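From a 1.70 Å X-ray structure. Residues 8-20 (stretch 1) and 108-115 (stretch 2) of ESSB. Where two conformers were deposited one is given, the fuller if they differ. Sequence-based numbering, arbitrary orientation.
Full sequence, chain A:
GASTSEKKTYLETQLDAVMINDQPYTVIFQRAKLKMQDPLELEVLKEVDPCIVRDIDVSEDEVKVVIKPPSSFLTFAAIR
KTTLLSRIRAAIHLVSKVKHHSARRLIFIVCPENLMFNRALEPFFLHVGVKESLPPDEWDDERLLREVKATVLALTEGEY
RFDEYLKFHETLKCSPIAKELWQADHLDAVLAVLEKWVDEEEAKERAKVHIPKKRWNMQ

Stretch 1, residues 8-20: KTYLETQLDAVMI
Stretch 2, residues 108-115: FIVCPENL

Residues 10-15 form a short helix (phi/psi from -59/-50 at Y10 to -85/-15 at L15), one side of which packs on I109, C111, E113 and N114. The second stretch is extended through C111 (phi/psi -112/125 at I109, -164/162 at C111) and turns into a 3-10 segment at 112-114. The closest CA approach, 7.4 Å, pairs L11 with E113, and the contact buries 413 Å² in all. D16 leaves the helix with positive phi (48/51), and A17 N returns to E12 O at 3.1 Å.

T9 (phi/psi -79/174) is the N-cap. Its p rotamer (chi1 58°) lets OG1 accept from E12 N (3.3 Å) while donating to E113 OE1 (2.8 Å). E12, in m/t, points away from the other stretch and closes the capping box, its OE1 accepting from T9 N (3.1 Å) and its OE2 from M19 N (2.8 Å), so one carboxylate ties the helix start to the following strand. E113 reaches the helix start with an extended t/t side chain, and selenomethionine M19 (t/p/p) brings CE 3.9 Å from E113 OE2. Water 1 bridges T9 OG1 (3.1 Å) and E113 OE2 (2.6 Å); water 2 accepts from L11 N (3.0 Å) and donates to E113 OE1 (2.7 Å), linking the L11 amide to the carboxylate.

Beyond T9 the contact is largely apolar. L11 (chi1 -90°, chi2 t) points toward the second stretch, placing CG 3.5 Å from C111 SG, CD2 3.8 Å from I109 CD1 and CD1 3.4 Å from E113 OE1. I109, in t/t, extends CD1 among the helix side chains, 3.6 Å from Q14 CB and 4.0 Å from Y10 CE2. The CA-to-CB bond of Y10 points sideways; chi1 t and chi2 74° bring the ring nearer. C111, in p (chi1 63°), places SG 5.4 Å from the Y10 ring centroid, at the ring edge. N114 ND2 donates to I109 O (2.9 Å), bracing the turn.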

# COMPACT_ATOMS: atom_id res chain seq x y z
N LYS A 8 13.75 -12.11 -1.48
CA LYS A 8 13.09 -10.88 -1.96
C LYS A 8 11.66 -10.71 -1.45
O LYS A 8 10.91 -11.68 -1.31
CB LYS A 8 13.15 -10.73 -3.49
CG LYS A 8 14.56 -10.65 -4.03
CD LYS A 8 14.62 -10.45 -5.54
CE LYS A 8 14.88 -8.97 -5.92
NZ LYS A 8 14.45 -8.73 -7.36
N THR A 9 11.31 -9.46 -1.19
CA THR A 9 10.02 -9.08 -0.61
C THR A 9 8.95 -9.11 -1.71
O THR A 9 9.26 -9.29 -2.85
CB THR A 9 10.07 -7.70 0.02
OG1 THR A 9 10.46 -6.73 -0.96
CG2 THR A 9 11.07 -7.68 1.20
N TYR A 10 7.69 -8.90 -1.35
CA TYR A 10 6.67 -8.85 -2.38
C TYR A 10 6.99 -7.70 -3.40
O TYR A 10 6.94 -7.91 -4.63
CB TYR A 10 5.32 -8.58 -1.70
CG TYR A 10 4.18 -8.48 -2.69
CD1 TYR A 10 3.68 -9.60 -3.30
CD2 TYR A 10 3.63 -7.24 -2.97
CE1 TYR A 10 2.64 -9.50 -4.19
CE2 TYR A 10 2.55 -7.10 -3.84
CZ TYR A 10 2.06 -8.24 -4.45
OH TYR A 10 1.08 -8.10 -5.36
N LEU A 11 7.27 -6.50 -2.90
CA LEU A 11 7.65 -5.38 -3.77
C LEU A 11 8.73 -5.82 -4.72
O LEU A 11 8.61 -5.72 -5.96
CB LEU A 11 8.20 -4.25 -2.92
CG LEU A 11 7.23 -3.20 -2.40
CD1 LEU A 11 7.98 -2.16 -1.60
CD2 LEU A 11 6.37 -2.55 -3.52
N GLU A 12 9.83 -6.31 -4.15
CA GLU A 12 10.97 -6.69 -5.05
C GLU A 12 10.60 -7.64 -6.16
O GLU A 12 10.98 -7.48 -7.32
CB GLU A 12 12.11 -7.26 -4.22
CG GLU A 12 12.77 -6.18 -3.46
CD GLU A 12 13.97 -6.73 -2.71
OE1 GLU A 12 13.73 -7.69 -1.95
OE2 GLU A 12 15.11 -6.24 -2.88
N THR A 13 9.84 -8.66 -5.81
CA THR A 13 9.38 -9.64 -6.74
C THR A 13 8.43 -9.06 -7.81
O THR A 13 8.58 -9.38 -9.02
CB THR A 13 8.70 -10.82 -5.95
OG1 THR A 13 9.69 -11.39 -5.08
CG2 THR A 13 8.24 -11.90 -6.90
N GLN A 14 7.45 -8.25 -7.39
CA GLN A 14 6.51 -7.68 -8.38
C GLN A 14 7.22 -6.66 -9.31
O GLN A 14 6.81 -6.50 -10.51
CB GLN A 14 5.40 -6.88 -7.72
CG GLN A 14 4.36 -7.76 -6.96
CD GLN A 14 3.70 -8.75 -7.86
OE1 GLN A 14 3.16 -8.41 -8.96
NE2 GLN A 14 3.86 -10.03 -7.54
N LEU A 15 8.21 -5.96 -8.79
CA LEU A 15 8.92 -4.94 -9.63
C LEU A 15 10.03 -5.59 -10.45
O LEU A 15 10.52 -4.92 -11.39
CB LEU A 15 9.53 -3.88 -8.70
CG LEU A 15 8.74 -2.65 -8.30
CD1 LEU A 15 7.33 -2.80 -8.16
CD2 LEU A 15 9.36 -2.07 -7.02
N ASP A 16 10.43 -6.83 -10.10
CA ASP A 16 11.71 -7.43 -10.52
C ASP A 16 12.85 -6.44 -10.27
O ASP A 16 13.62 -6.10 -11.19
CB ASP A 16 11.65 -7.88 -11.98
CG ASP A 16 12.85 -8.84 -12.32
OD1 ASP A 16 13.53 -9.33 -11.40
OD2 ASP A 16 13.12 -9.05 -13.49
N ALA A 17 12.93 -5.89 -9.06
CA ALA A 17 13.91 -4.83 -8.76
C ALA A 17 14.52 -5.14 -7.43
O ALA A 17 14.01 -5.97 -6.70
CB ALA A 17 13.27 -3.39 -8.71
N VAL A 18 15.55 -4.37 -7.07
CA VAL A 18 16.26 -4.60 -5.85
C VAL A 18 16.08 -3.36 -4.96
O VAL A 18 16.32 -2.22 -5.42
CB VAL A 18 17.77 -4.81 -6.20
CG1 VAL A 18 18.67 -4.75 -5.00
CG2 VAL A 18 17.96 -6.12 -6.95
N MSE A 19 15.60 -3.58 -3.73
CA MSE A 19 15.72 -2.57 -2.66
C MSE A 19 17.14 -2.68 -2.13
O MSE A 19 17.43 -3.64 -1.39
CB MSE A 19 14.81 -2.93 -1.49
CG MSE A 19 14.54 -1.81 -0.43
SE MSE A 19 13.41 -0.38 -1.16
CE MSE A 19 11.70 -1.29 -1.38
N ILE A 20 18.01 -1.71 -2.50
CA ILE A 20 19.39 -1.71 -2.01
C ILE A 20 19.60 -0.93 -0.74
O ILE A 20 20.70 -0.96 -0.15
CB ILE A 20 20.43 -1.16 -3.06
CG1 ILE A 20 20.03 0.21 -3.57
CG2 ILE A 20 20.62 -2.13 -4.23
CD1 ILE A 20 21.19 1.11 -3.79
N PHE A 108 -0.55 2.16 -8.94
CA PHE A 108 -0.20 1.93 -7.53
C PHE A 108 -0.05 0.45 -7.15
O PHE A 108 -0.80 -0.40 -7.68
CB PHE A 108 -1.22 2.65 -6.64
CG PHE A 108 -1.15 4.15 -6.81
CD1 PHE A 108 -0.23 4.88 -6.10
CD2 PHE A 108 -1.94 4.79 -7.78
CE1 PHE A 108 -0.13 6.27 -6.28
CE2 PHE A 108 -1.84 6.18 -8.00
CZ PHE A 108 -0.94 6.92 -7.25
N ILE A 109 1.01 0.15 -6.39
CA ILE A 109 1.24 -1.20 -5.80
C ILE A 109 1.08 -1.06 -4.30
O ILE A 109 1.79 -0.24 -3.63
CB ILE A 109 2.58 -1.87 -6.22
CG1 ILE A 109 2.89 -3.15 -5.37
CG2 ILE A 109 3.85 -0.88 -6.11
CD1 ILE A 109 3.94 -4.05 -6.10
N VAL A 110 0.18 -1.89 -3.72
CA VAL A 110 -0.20 -1.71 -2.32
C VAL A 110 0.34 -2.87 -1.48
O VAL A 110 0.02 -4.06 -1.68
CB VAL A 110 -1.73 -1.61 -2.16
CG1 VAL A 110 -2.10 -1.50 -0.69
CG2 VAL A 110 -2.27 -0.44 -3.01
N CYS A 111 1.19 -2.56 -0.51
CA CYS A 111 1.68 -3.54 0.44
C CYS A 111 2.29 -2.75 1.61
O CYS A 111 2.58 -1.58 1.42
CB CYS A 111 2.58 -4.59 -0.17
SG CYS A 111 4.12 -3.75 -0.86
N PRO A 112 2.48 -3.38 2.77
CA PRO A 112 2.94 -2.64 3.95
C PRO A 112 4.31 -2.00 3.75
O PRO A 112 4.49 -0.87 4.22
CB PRO A 112 2.97 -3.74 5.07
CG PRO A 112 1.76 -4.58 4.67
CD PRO A 112 1.87 -4.68 3.13
N GLU A 113 5.18 -2.63 2.96
CA GLU A 113 6.57 -2.11 2.78
C GLU A 113 6.51 -0.81 1.98
O GLU A 113 7.47 0.00 2.01
CB GLU A 113 7.43 -3.09 1.97
CG GLU A 113 8.89 -2.81 2.05
CD GLU A 113 9.78 -3.78 1.28
OE1 GLU A 113 9.32 -4.59 0.42
OE2 GLU A 113 11.00 -3.70 1.56
N ASN A 114 5.43 -0.63 1.23
CA ASN A 114 5.34 0.51 0.33
C ASN A 114 4.53 1.68 0.85
O ASN A 114 4.21 2.59 0.10
CB ASN A 114 4.79 0.06 -1.02
CG ASN A 114 5.19 0.97 -2.14
OD1 ASN A 114 6.30 1.57 -2.14
ND2 ASN A 114 4.30 1.09 -3.13
N LEU A 115 4.16 1.61 2.13
CA LEU A 115 3.30 2.66 2.64
C LEU A 115 3.89 3.40 3.84
O LEU A 115 4.42 2.77 4.73
CB LEU A 115 2.02 2.05 3.11
CG LEU A 115 1.02 1.53 2.08
CD1 LEU A 115 -0.09 0.72 2.74
CD2 LEU A 115 0.41 2.72 1.28
O HOH W 1 12.78 -4.99 0.11
O HOH W 2 7.12 -6.03 0.09